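PDB 5ZFQ: twitching motility pilus retraction protein from Geobacter sulfurreducens PCA, which probably acts as a hexameric ATPase motor that uses ATP hydrolysis to drive retraction of the type IV pilus. Local coordinates for residues T165-I170 with I188-P193; D171-E176 with L249-L254; Q221-V226 with L241-T246. All coordinates share one frame; numbering follows the deposited sequence.

Interaction 1. Residues T165-I170 with I188-P193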
ATOM      1  N   THR A 165      15.312 -14.171 -33.207  1.00 38.39           N
ATOM      2  CA  THR A 165      14.136 -14.713 -33.876  1.00 37.89           C
ATOM      3  C   THR A 165      13.204 -13.574 -34.267  1.00 36.02           C
ATOM      4  O   THR A 165      12.747 -13.494 -35.412  1.00 35.48           O
ATOM      5  CB  THR A 165      13.403 -15.734 -32.994  1.00 38.62           C
ATOM      6  OG1 THR A 165      14.157 -16.952 -32.960  1.00 40.01           O
ATOM      7  CG2 THR A 165      12.028 -16.027 -33.545  1.00 31.63           C
ATOM      8  N   LEU A 166      12.958 -12.675 -33.320  1.00 34.87           N
ATOM      9  CA  LEU A 166      12.175 -11.471 -33.573  1.00 33.72           C
ATOM     10  C   LEU A 166      12.811 -10.549 -34.610  1.00 33.48           C
ATOM     11  O   LEU A 166      12.124 -10.025 -35.490  1.00 33.37           O
ATOM     12  CB  LEU A 166      11.969 -10.723 -32.261  1.00 33.04           C
ATOM     13  CG  LEU A 166      10.951 -11.511 -31.448  1.00 32.13           C
ATOM     14  CD1 LEU A 166      11.001 -11.131 -29.981  1.00 31.87           C
ATOM     15  CD2 LEU A 166       9.577 -11.270 -32.059  1.00 31.02           C
ATOM     16  N   ALA A 167      14.121 -10.360 -34.511  1.00 33.75           N
ATOM     17  CA  ALA A 167      14.857  -9.590 -35.494  1.00 34.17           C
ATOM     18  C   ALA A 167      14.623 -10.114 -36.906  1.00 34.91           C
ATOM     19  O   ALA A 167      14.369  -9.340 -37.830  1.00 35.64           O
ATOM     20  CB  ALA A 167      16.339  -9.608 -35.165  1.00 34.90           C
ATOM     21  N   ALA A 168      14.702 -11.427 -37.074  1.00 35.18           N
ATOM     22  CA  ALA A 168      14.586 -12.025 -38.401  1.00 36.12           C
ATOM     23  C   ALA A 168      13.172 -11.857 -38.952  1.00 36.18           C
ATOM     24  O   ALA A 168      12.969 -11.610 -40.146  1.00 36.81           O
ATOM     25  CB  ALA A 168      14.967 -13.488 -38.350  1.00 32.76           C
ATOM     26  N   ILE A 169      12.196 -12.003 -38.065  1.00 35.65           N
ATOM     27  CA  ILE A 169      10.796 -11.817 -38.418  1.00 34.74           C
ATOM     28  C   ILE A 169      10.537 -10.382 -38.878  1.00 34.09           C
ATOM     29  O   ILE A 169       9.914 -10.154 -39.925  1.00 33.92           O
ATOM     30  CB  ILE A 169       9.868 -12.162 -37.231  1.00 33.47           C
ATOM     31  CG1 ILE A 169       9.789 -13.683 -37.055  1.00 33.64           C
ATOM     32  CG2 ILE A 169       8.487 -11.581 -37.458  1.00 32.58           C
ATOM     33  CD1 ILE A 169       9.179 -14.131 -35.743  1.00 33.02           C
ATOM     34  N   ILE A 170      11.032  -9.421 -38.105  1.00 33.45           N
ATOM     35  CA  ILE A 170      10.801  -8.025 -38.425  1.00 33.55           C
ATOM     36  C   ILE A 170      11.519  -7.639 -39.710  1.00 34.65           C
ATOM     37  O   ILE A 170      10.954  -6.906 -40.542  1.00 35.84           O
ATOM     38  CB  ILE A 170      11.233  -7.112 -37.261  1.00 33.50           C
ATOM     39  CG1 ILE A 170      10.209  -7.236 -36.122  1.00 33.24           C
ATOM     40  CG2 ILE A 170      11.319  -5.666 -37.709  1.00 33.33           C
ATOM     41  CD1 ILE A 170      10.746  -6.909 -34.767  1.00 33.10           C
ATOM     42  N   ILE A 188      17.143  -2.305 -27.176  1.00 36.73           N
ATOM     43  CA  ILE A 188      17.153  -2.655 -28.580  1.00 36.56           C
ATOM     44  C   ILE A 188      18.368  -3.531 -28.787  1.00 38.05           C
ATOM     45  O   ILE A 188      19.475  -3.136 -28.432  1.00 38.35           O
ATOM     46  CB  ILE A 188      17.217  -1.426 -29.513  1.00 35.32           C
ATOM     47  CG1 ILE A 188      15.895  -0.659 -29.459  1.00 34.57           C
ATOM     48  CG2 ILE A 188      17.560  -1.861 -30.953  1.00 34.49           C
ATOM     49  CD1 ILE A 188      15.926   0.691 -30.123  1.00 29.50           C
ATOM     50  N   GLU A 189      18.149  -4.721 -29.348  1.00 38.86           N
ATOM     51  CA  GLU A 189      19.227  -5.659 -29.620  1.00 40.06           C
ATOM     52  C   GLU A 189      19.687  -5.540 -31.086  1.00 40.80           C
ATOM     53  O   GLU A 189      20.879  -5.459 -31.363  1.00 41.15           O
ATOM     54  CB  GLU A 189      18.781  -7.099 -29.298  1.00 40.21           C
ATOM     55  CG  GLU A 189      18.518  -7.425 -27.798  1.00 53.39           C
ATOM     56  CD  GLU A 189      19.785  -7.550 -26.942  1.00 54.34           C
ATOM     57  OE1 GLU A 189      20.881  -7.767 -27.512  1.00 55.51           O
ATOM     58  OE2 GLU A 189      19.684  -7.449 -25.695  1.00 54.15           O
ATOM     59  N   TYR A 190      18.748  -5.508 -32.024  1.00 41.46           N
ATOM     60  CA  TYR A 190      19.107  -5.418 -33.436  1.00 42.79           C
ATOM     61  C   TYR A 190      18.446  -4.218 -34.091  1.00 41.43           C
ATOM     62  O   TYR A 190      17.256  -3.976 -33.887  1.00 41.01           O
ATOM     63  CB  TYR A 190      18.737  -6.729 -34.160  1.00 45.24           C
ATOM     64  CG  TYR A 190      19.524  -7.918 -33.616  1.00 47.72           C
ATOM     65  CD1 TYR A 190      20.812  -8.193 -34.094  1.00 49.37           C
ATOM     66  CD2 TYR A 190      19.009  -8.737 -32.599  1.00 48.03           C
ATOM     67  CE1 TYR A 190      21.557  -9.239 -33.590  1.00 50.71           C
ATOM     68  CE2 TYR A 190      19.764  -9.806 -32.092  1.00 49.32           C
ATOM     69  CZ  TYR A 190      21.033 -10.040 -32.597  1.00 50.86           C
ATOM     70  OH  TYR A 190      21.813 -11.068 -32.121  1.00 52.51           O
ATOM     71  N   LEU A 191      19.213  -3.447 -34.859  1.00 41.05           N
ATOM     72  CA  LEU A 191      18.655  -2.248 -35.492  1.00 40.42           C
ATOM     73  C   LEU A 191      18.105  -2.531 -36.894  1.00 41.02           C
ATOM     74  O   LEU A 191      18.563  -3.442 -37.587  1.00 42.58           O
ATOM     75  CB  LEU A 191      19.698  -1.133 -35.553  1.00 40.20           C
ATOM     76  CG  LEU A 191      20.126  -0.586 -34.188  1.00 39.82           C
ATOM     77  CD1 LEU A 191      21.448   0.161 -34.247  1.00 40.12           C
ATOM     78  CD2 LEU A 191      19.038   0.290 -33.610  1.00 39.32           C
ATOM     79  N   HIS A 192      17.104  -1.760 -37.302  1.00 39.73           N
ATOM     80  CA  HIS A 192      16.506  -1.953 -38.613  1.00 38.73           C
ATOM     81  C   HIS A 192      16.491  -0.659 -39.422  1.00 37.89           C
ATOM     82  O   HIS A 192      15.901   0.336 -39.006  1.00 37.09           O
ATOM     83  CB  HIS A 192      15.081  -2.513 -38.492  1.00 38.14           C
ATOM     84  CG  HIS A 192      15.009  -3.864 -37.842  1.00 38.43           C
ATOM     85  ND1 HIS A 192      15.191  -5.040 -38.542  1.00 39.17           N
ATOM     86  CD2 HIS A 192      14.734  -4.229 -36.565  1.00 38.12           C
ATOM     87  CE1 HIS A 192      15.065  -6.067 -37.718  1.00 39.11           C
ATOM     88  NE2 HIS A 192      14.784  -5.603 -36.514  1.00 38.62           N
ATOM     89  N   PRO A 193      17.138  -0.683 -40.592  1.00 38.22           N
ATOM     90  CA  PRO A 193      17.057   0.424 -41.550  1.00 38.61           C
ATOM     91  C   PRO A 193      15.675   0.417 -42.183  1.00 37.70           C
ATOM     92  O   PRO A 193      15.010  -0.620 -42.136  1.00 37.08           O
ATOM     93  CB  PRO A 193      18.134   0.068 -42.573  1.00 39.98           C
ATOM     94  CG  PRO A 193      18.091  -1.442 -42.602  1.00 32.82           C
ATOM     95  CD  PRO A 193      17.784  -1.876 -41.178  1.00 38.45           C
TER

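Interaction 2. Residues D171-E176 with L249-L254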
ATOM      1  N   ASP A 171      12.736  -8.151 -39.888  1.00 34.55           N
ATOM      2  CA  ASP A 171      13.494  -7.906 -41.104  1.00 35.02           C
ATOM      3  C   ASP A 171      12.712  -8.361 -42.329  1.00 35.50           C
ATOM      4  O   ASP A 171      12.661  -7.658 -43.344  1.00 36.26           O
ATOM      5  CB  ASP A 171      14.839  -8.626 -41.060  1.00 36.16           C
ATOM      6  CG  ASP A 171      15.701  -8.328 -42.274  1.00 38.01           C
ATOM      7  OD1 ASP A 171      15.819  -7.149 -42.688  1.00 37.86           O
ATOM      8  OD2 ASP A 171      16.265  -9.289 -42.831  1.00 39.90           O
ATOM      9  N   LYS A 172      12.107  -9.543 -42.230  1.00 34.69           N
ATOM     10  CA  LYS A 172      11.336 -10.097 -43.328  1.00 34.19           C
ATOM     11  C   LYS A 172      10.112  -9.223 -43.615  1.00 32.97           C
ATOM     12  O   LYS A 172       9.763  -8.994 -44.783  1.00 33.24           O
ATOM     13  CB  LYS A 172      10.910 -11.526 -43.017  1.00 34.78           C
ATOM     14  CG  LYS A 172      10.052 -12.140 -44.120  1.00 36.02           C
ATOM     15  CD  LYS A 172       9.479 -13.501 -43.719  1.00 37.03           C
ATOM     16  CE  LYS A 172       8.687 -14.137 -44.862  1.00 38.75           C
ATOM     17  NZ  LYS A 172       9.517 -14.457 -46.083  1.00 40.67           N
ATOM     18  N   ILE A 173       9.474  -8.736 -42.550  1.00 31.27           N
ATOM     19  CA  ILE A 173       8.306  -7.894 -42.670  1.00 30.39           C
ATOM     20  C   ILE A 173       8.666  -6.579 -43.334  1.00 35.23           C
ATOM     21  O   ILE A 173       7.997  -6.133 -44.267  1.00 35.42           O
ATOM     22  CB  ILE A 173       7.689  -7.622 -41.296  1.00 35.21           C
ATOM     23  CG1 ILE A 173       7.071  -8.901 -40.739  1.00 29.58           C
ATOM     24  CG2 ILE A 173       6.647  -6.501 -41.364  1.00 29.41           C
ATOM     25  CD1 ILE A 173       6.610  -8.772 -39.308  1.00 28.99           C
ATOM     26  N   ASN A 174       9.728  -5.966 -42.822  1.00 34.95           N
ATOM     27  CA  ASN A 174      10.283  -4.729 -43.335  1.00 35.33           C
ATOM     28  C   ASN A 174      10.674  -4.813 -44.813  1.00 37.57           C
ATOM     29  O   ASN A 174      10.654  -3.799 -45.540  1.00 38.05           O
ATOM     30  CB  ASN A 174      11.502  -4.365 -42.481  1.00 34.53           C
ATOM     31  CG  ASN A 174      12.120  -3.023 -42.839  1.00 33.55           C
ATOM     32  OD1 ASN A 174      11.489  -2.160 -43.438  1.00 33.33           O
ATOM     33  ND2 ASN A 174      13.381  -2.856 -42.469  1.00 33.29           N
ATOM     34  N   THR A 175      11.051  -6.020 -45.242  1.00 38.95           N
ATOM     35  CA  THR A 175      11.450  -6.278 -46.620  1.00 41.32           C
ATOM     36  C   THR A 175      10.227  -6.428 -47.535  1.00 42.95           C
ATOM     37  O   THR A 175      10.224  -5.962 -48.682  1.00 43.56           O
ATOM     38  CB  THR A 175      12.330  -7.566 -46.737  1.00 40.36           C
ATOM     39  OG1 THR A 175      13.543  -7.411 -45.981  1.00 40.75           O
ATOM     40  CG2 THR A 175      12.697  -7.849 -48.192  1.00 41.00           C
ATOM     41  N   GLU A 176       9.181  -7.068 -47.018  1.00 43.43           N
ATOM     42  CA  GLU A 176       8.056  -7.467 -47.857  1.00 44.34           C
ATOM     43  C   GLU A 176       6.847  -6.533 -47.799  1.00 44.43           C
ATOM     44  O   GLU A 176       6.146  -6.395 -48.793  1.00 45.64           O
ATOM     45  CB  GLU A 176       7.616  -8.885 -47.491  1.00 44.92           C
ATOM     46  CG  GLU A 176       8.641  -9.958 -47.794  1.00 47.74           C
ATOM     47  CD  GLU A 176       8.184 -11.352 -47.365  1.00 50.09           C
ATOM     48  OE1 GLU A 176       7.016 -11.517 -46.920  1.00 50.25           O
ATOM     49  OE2 GLU A 176       9.007 -12.287 -47.472  1.00 52.66           O
ATOM     50  N   LEU A 249      -0.598  -6.433 -36.365  1.00 31.12           N
ATOM     51  CA  LEU A 249       0.177  -7.601 -36.032  1.00 31.15           C
ATOM     52  C   LEU A 249       1.004  -7.266 -34.787  1.00 30.96           C
ATOM     53  O   LEU A 249       1.834  -6.331 -34.798  1.00 30.95           O
ATOM     54  CB  LEU A 249       1.061  -8.037 -37.198  1.00 31.37           C
ATOM     55  CG  LEU A 249       1.927  -9.280 -36.923  1.00 32.36           C
ATOM     56  CD1 LEU A 249       1.095 -10.557 -36.791  1.00 32.81           C
ATOM     57  CD2 LEU A 249       3.007  -9.467 -37.988  1.00 32.50           C
ATOM     58  N   CYS A 250       0.765  -8.005 -33.709  1.00 30.45           N
ATOM     59  CA  CYS A 250       1.494  -7.773 -32.476  1.00 30.28           C
ATOM     60  C   CYS A 250       2.520  -8.878 -32.212  1.00 30.67           C
ATOM     61  O   CYS A 250       2.165 -10.056 -32.072  1.00 31.55           O
ATOM     62  CB  CYS A 250       0.524  -7.658 -31.299  1.00 30.54           C
ATOM     63  SG  CYS A 250       1.355  -7.251 -29.736  1.00 31.77           S
ATOM     64  N   LEU A 251       3.794  -8.494 -32.164  1.00 30.28           N
ATOM     65  CA  LEU A 251       4.860  -9.410 -31.762  1.00 31.18           C
ATOM     66  C   LEU A 251       5.142  -9.179 -30.297  1.00 32.74           C
ATOM     67  O   LEU A 251       5.273  -8.031 -29.868  1.00 32.66           O
ATOM     68  CB  LEU A 251       6.139  -9.195 -32.584  1.00 26.81           C
ATOM     69  CG  LEU A 251       5.928  -9.362 -34.084  1.00 27.85           C
ATOM     70  CD1 LEU A 251       7.155  -8.961 -34.879  1.00 25.95           C
ATOM     71  CD2 LEU A 251       5.467 -10.800 -34.426  1.00 28.09           C
ATOM     72  N   ALA A 252       5.233 -10.255 -29.524  1.00 34.57           N
ATOM     73  CA  ALA A 252       5.461 -10.103 -28.100  1.00 36.97           C
ATOM     74  C   ALA A 252       6.156 -11.316 -27.484  1.00 38.81           C
ATOM     75  O   ALA A 252       6.237 -12.378 -28.098  1.00 39.66           O
ATOM     76  CB  ALA A 252       4.134  -9.823 -27.371  1.00 37.77           C
ATOM     77  N   THR A 253       6.660 -11.087 -26.293  1.00 39.60           N
ATOM     78  CA  THR A 253       7.492 -11.982 -25.540  1.00 40.85           C
ATOM     79  C   THR A 253       6.979 -12.335 -24.143  1.00 43.36           C
ATOM     80  O   THR A 253       6.338 -11.577 -23.495  1.00 42.83           O
ATOM     81  CB  THR A 253       8.887 -11.293 -25.481  1.00 32.62           C
ATOM     82  OG1 THR A 253       9.657 -11.685 -26.594  1.00 32.40           O
ATOM     83  CG2 THR A 253       9.677 -11.565 -24.261  1.00 33.00           C
ATOM     84  N   LEU A 254       7.306 -13.524 -23.704  1.00 46.45           N
ATOM     85  CA  LEU A 254       7.013 -14.022 -22.380  1.00 50.05           C
ATOM     86  C   LEU A 254       8.124 -14.950 -21.956  1.00 52.52           C
ATOM     87  O   LEU A 254       8.710 -15.606 -22.777  1.00 51.20           O
ATOM     88  CB  LEU A 254       5.738 -14.841 -22.390  1.00 51.23           C
ATOM     89  CG  LEU A 254       4.486 -14.215 -21.848  1.00 52.10           C
ATOM     90  CD1 LEU A 254       3.499 -15.278 -21.470  1.00 52.34           C
ATOM     91  CD2 LEU A 254       4.865 -13.424 -20.630  1.00 53.33           C
TER

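Interaction 3. Residues Q221-V226 with L241-T246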
ATOM      1  N   GLN A 221      -0.038   6.285 -32.800  1.00 33.95           N
ATOM      2  CA  GLN A 221       1.159   6.410 -33.621  1.00 33.84           C
ATOM      3  C   GLN A 221       1.024   5.687 -34.969  1.00 33.16           C
ATOM      4  O   GLN A 221       2.004   5.455 -35.654  1.00 32.10           O
ATOM      5  CB  GLN A 221       2.382   5.914 -32.826  1.00 33.86           C
ATOM      6  CG  GLN A 221       2.660   6.791 -31.596  1.00 34.29           C
ATOM      7  CD  GLN A 221       3.631   6.191 -30.590  1.00 34.53           C
ATOM      8  OE1 GLN A 221       3.783   4.959 -30.481  1.00 34.49           O
ATOM      9  NE2 GLN A 221       4.276   7.063 -29.817  1.00 34.60           N
ATOM     10  N   ASP A 222      -0.209   5.359 -35.338  1.00 33.97           N
ATOM     11  CA  ASP A 222      -0.514   4.712 -36.615  1.00 34.70           C
ATOM     12  C   ASP A 222       0.465   3.566 -36.938  1.00 34.51           C
ATOM     13  O   ASP A 222       1.167   3.593 -37.955  1.00 34.27           O
ATOM     14  CB  ASP A 222      -0.521   5.757 -37.753  1.00 34.59           C
ATOM     15  CG  ASP A 222      -1.136   5.218 -39.048  1.00 35.10           C
ATOM     16  OD1 ASP A 222      -2.150   4.491 -38.997  1.00 36.13           O
ATOM     17  OD2 ASP A 222      -0.594   5.501 -40.129  1.00 34.95           O
ATOM     18  N   PRO A 223       0.550   2.570 -36.049  1.00 35.42           N
ATOM     19  CA  PRO A 223       1.436   1.467 -36.411  1.00 35.37           C
ATOM     20  C   PRO A 223       0.639   0.395 -37.150  1.00 35.49           C
ATOM     21  O   PRO A 223      -0.592   0.407 -37.090  1.00 28.54           O
ATOM     22  CB  PRO A 223       1.915   0.964 -35.056  1.00 35.66           C
ATOM     23  CG  PRO A 223       0.670   1.150 -34.179  1.00 35.98           C
ATOM     24  CD  PRO A 223      -0.044   2.388 -34.710  1.00 35.80           C
ATOM     25  N   ASP A 224       1.324  -0.512 -37.834  1.00 28.01           N
ATOM     26  CA  ASP A 224       0.649  -1.667 -38.392  1.00 27.89           C
ATOM     27  C   ASP A 224       1.157  -2.885 -37.701  1.00 28.04           C
ATOM     28  O   ASP A 224       0.419  -3.836 -37.474  1.00 28.67           O
ATOM     29  CB  ASP A 224       0.890  -1.781 -39.890  1.00 27.74           C
ATOM     30  CG  ASP A 224       0.372  -0.593 -40.633  1.00 28.00           C
ATOM     31  OD1 ASP A 224      -0.872  -0.411 -40.716  1.00 28.67           O
ATOM     32  OD2 ASP A 224       1.217   0.167 -41.132  1.00 28.20           O
ATOM     33  N   VAL A 225       2.443  -2.843 -37.394  1.00 28.22           N
ATOM     34  CA  VAL A 225       3.171  -3.933 -36.752  1.00 28.76           C
ATOM     35  C   VAL A 225       3.826  -3.374 -35.502  1.00 29.59           C
ATOM     36  O   VAL A 225       4.475  -2.314 -35.566  1.00 30.29           O
ATOM     37  CB  VAL A 225       4.227  -4.516 -37.711  1.00 28.54           C
ATOM     38  CG1 VAL A 225       5.097  -5.572 -37.029  1.00 28.50           C
ATOM     39  CG2 VAL A 225       3.529  -5.079 -38.924  1.00 28.46           C
ATOM     40  N   VAL A 226       3.637  -4.052 -34.369  1.00 29.73           N
ATOM     41  CA  VAL A 226       4.182  -3.587 -33.080  1.00 28.61           C
ATOM     42  C   VAL A 226       4.887  -4.692 -32.321  1.00 37.26           C
ATOM     43  O   VAL A 226       4.265  -5.696 -31.974  1.00 37.63           O
ATOM     44  CB  VAL A 226       3.086  -3.037 -32.126  1.00 28.95           C
ATOM     45  CG1 VAL A 226       3.730  -2.505 -30.836  1.00 29.46           C
ATOM     46  CG2 VAL A 226       2.217  -2.019 -32.796  1.00 28.81           C
ATOM     47  N   LEU A 241      -3.258  -7.431 -26.734  1.00 34.15           N
ATOM     48  CA  LEU A 241      -4.521  -8.025 -27.164  1.00 34.39           C
ATOM     49  C   LEU A 241      -5.335  -7.039 -27.996  1.00 34.29           C
ATOM     50  O   LEU A 241      -5.987  -7.409 -28.976  1.00 31.21           O
ATOM     51  CB  LEU A 241      -5.328  -8.496 -25.961  1.00 32.51           C
ATOM     52  CG  LEU A 241      -4.708  -9.722 -25.294  1.00 33.82           C
ATOM     53  CD1 LEU A 241      -5.334 -10.020 -23.930  1.00 33.84           C
ATOM     54  CD2 LEU A 241      -4.799 -10.937 -26.243  1.00 33.48           C
ATOM     55  N   THR A 242      -5.261  -5.776 -27.594  1.00 31.52           N
ATOM     56  CA  THR A 242      -5.997  -4.718 -28.241  1.00 31.38           C
ATOM     57  C   THR A 242      -5.471  -4.502 -29.655  1.00 34.78           C
ATOM     58  O   THR A 242      -6.246  -4.436 -30.615  1.00 34.68           O
ATOM     59  CB  THR A 242      -5.907  -3.436 -27.412  1.00 31.70           C
ATOM     60  OG1 THR A 242      -6.597  -3.657 -26.177  1.00 36.09           O
ATOM     61  CG2 THR A 242      -6.498  -2.224 -28.143  1.00 31.59           C
ATOM     62  N   LEU A 243      -4.153  -4.418 -29.782  1.00 34.40           N
ATOM     63  CA  LEU A 243      -3.528  -4.278 -31.084  1.00 34.02           C
ATOM     64  C   LEU A 243      -3.939  -5.456 -31.984  1.00 33.95           C
ATOM     65  O   LEU A 243      -4.364  -5.261 -33.136  1.00 33.51           O
ATOM     66  CB  LEU A 243      -2.003  -4.177 -30.926  1.00 29.70           C
ATOM     67  CG  LEU A 243      -1.475  -2.822 -30.421  1.00 29.84           C
ATOM     68  CD1 LEU A 243      -0.146  -2.950 -29.737  1.00 29.97           C
ATOM     69  CD2 LEU A 243      -1.337  -1.853 -31.561  1.00 29.51           C
ATOM     70  N   ALA A 244      -3.867  -6.661 -31.424  1.00 29.88           N
ATOM     71  CA  ALA A 244      -4.124  -7.890 -32.164  1.00 39.50           C
ATOM     72  C   ALA A 244      -5.586  -8.020 -32.586  1.00 39.65           C
ATOM     73  O   ALA A 244      -5.869  -8.525 -33.670  1.00 40.18           O
ATOM     74  CB  ALA A 244      -3.700  -9.106 -31.331  1.00 30.06           C
ATOM     75  N   GLU A 245      -6.506  -7.575 -31.728  1.00 39.47           N
ATOM     76  CA  GLU A 245      -7.947  -7.581 -32.030  1.00 38.65           C
ATOM     77  C   GLU A 245      -8.361  -6.612 -33.131  1.00 37.38           C
ATOM     78  O   GLU A 245      -9.397  -6.808 -33.763  1.00 36.98           O
ATOM     79  CB  GLU A 245      -8.772  -7.240 -30.788  1.00 39.62           C
ATOM     80  CG  GLU A 245      -9.350  -8.408 -30.025  1.00 41.16           C
ATOM     81  CD  GLU A 245     -10.252  -7.935 -28.884  1.00 43.71           C
ATOM     82  OE1 GLU A 245      -9.699  -7.421 -27.879  1.00 45.14           O
ATOM     83  OE2 GLU A 245     -11.501  -8.062 -28.993  1.00 45.50           O
ATOM     84  N   THR A 246      -7.565  -5.567 -33.337  1.00 36.66           N
ATOM     85  CA  THR A 246      -7.962  -4.472 -34.199  1.00 37.09           C
ATOM     86  C   THR A 246      -7.117  -4.364 -35.466  1.00 36.93           C
ATOM     87  O   THR A 246      -6.867  -3.268 -35.978  1.00 36.89           O
ATOM     88  CB  THR A 246      -7.918  -3.138 -33.434  1.00 37.95           C
ATOM     89  OG1 THR A 246      -6.626  -2.955 -32.837  1.00 38.22           O
ATOM     90  CG2 THR A 246      -8.997  -3.118 -32.359  1.00 38.12           C
TER

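Interaction 1. Residues T165-I170 with I188-P193
Ala167 and Ile170, on the helix that follows a probable P-loop (Walker A), pack against Tyr190 and His192 of the loop leading from strand 180-185 to strand 198-203. The imidazole of His192 is the main loop element here. Ile170 CG2 sits over the middle of one ring face, 3.7 Å from the ring centroid and 12° off its normal, a CH-pi contact. In Ile170, CG1 lies beside the backbone N (chi1 -73°) and CG2 anti to that N, which turns CG2 over the ring. The same ring turns its edge to the helix backbone, with CE1 of His192 3.3 Å from Ala167 O and that oxygen near the ring plane. The methyl of that Ala167, one turn before Ile170, meets the Tyr190 ring obliquely, CB lying 3.8 Å from CD2. An alanine in place of His192 would probably leave Ile170 CG2 without its aromatic cover and open a gap between helix and loop. Beyond the contact, Tyr190 touches Ser163 and Thr164, while the carbonyl of His192 accepts a hydrogen bond from Arg115 of the second subunit. The arrangement fits a P-loop ATPase core, with a connecting loop laid against the helix after the nucleotide-binding motif.

Interaction 2. Residues D171-E176 with L249-L254
Ile173, near the C-terminal end of helix 162-176, reaches across to Leu249 and Leu251 on strand 249-254 of the central sheet. A single methyl does the touching. CD1 of Ile173 comes within 3.9 Å of Leu249 CD2 and, more loosely, 4.5 Å of Leu251 CD1, so it sits against two residues whose side chains rise from the same face of the strand. Ile173 CG1 lies anti to the carbonyl carbon, and the second torsion is extended (chi2 172°), which carries CD1 well out from the helix towards the sheet. Leu249 has CG anti to its own backbone N (chi1 180°), which places CD2 against that methyl, and the two side chains meet at a slant. Ile152 of the adjacent strand 150-155 touches both leucines, while Ile169 and Ile170, earlier on the helix, pack on Leu251, so this apolar layer runs on beyond the pair of segments.

The other flank of the helix is polar and more open. Lys172 NZ forms a salt bridge with Glu176 OE2 at 2.6 Å, four residues on, approaching the syn side of the carboxylate and 24° out of its plane. Thr175 folds back so that OG1 donates to Asp171 O at 2.8 Å; its own backbone N also donates to that oxygen, from the opposite face of the carbonyl plane. Asp171 pairs with Lys195. Asn174, itself buried, uses its side-chain amide: OD1 takes the backbone N-H of Lys195 and Cys197, and ND2 bonds to Pro193 O.

Helix and strand thus meet through hydrocarbon alone, with no hydrogen bond across the contact. Across it their placement probably rests on shape and the exclusion of water, whereas the salt bridges of Lys172 and Asp171 lie on the helix's partly exposed flank.

Interaction 3. Residues Q221-V226 with L241-T246
Leu243 of helix 234-245 packs against Val226 at the start of strand 225-230, with Pro223 just ahead of the strand at the margin. From its CB, which leaves the helix in the direction of the strand, the chain continues to CG, anti to the carbonyl carbon (chi1 -76°) and 4.5 Å from Val226 CG2. There it forks. CD1 touches CB and both methyls of the valine, 4.0 Å from Val226 CB and from Val226 CG2, and 4.1 Å from Val226 CG1. CD2 meets only CG2 of the valine, at 3.8 Å, and is also the atom that reaches furthest towards the proline, lying 4.5 Å from Pro223 CG. The leucine and valine side chains cross at about a right angle, and both prongs of the leucine touch Val226 CG2. Strand 225-230, helix 234-245 and strand 249-254 form a beta-alpha-beta unit, and this contact packs its helix on the first strand, close to where the helix ends. Leu219, in the loop before the strand, also touches Leu243. At the helix terminus Thr246 OG1 donates to Thr242 O at 2.7 Å, the donor tilted 27° from the carbonyl plane, and is hydrogen-bonded to His248 as well. On the loop, Asp222 and Asp224 both form salt bridges with Arg55 of the second subunit, while Thr242 OG1 is hydrogen-bonded to His255 of that subunit.

All three contacts are buried and mainly apolar, but interaction 3 lies farthest out, its centre about 20 Å from the chain's, against 9 and 12 Å for interactions 1 and 2. Interactions 1 and 2 share helix 162-176: the first dresses its flank with a connecting loop and brings in aromatic rings, one of them the partly exposed Tyr190, the second sets its later turns on the sheet with aliphatic groups alone. Interaction 3 lies on the opposite face of the sheet, where another helix packs; its strand pairs with that of interaction 2 through Val226, Leu249 and Leu251. Interactions 1 and 3 both border the second subunit, whereas interaction 2 touches no other chain.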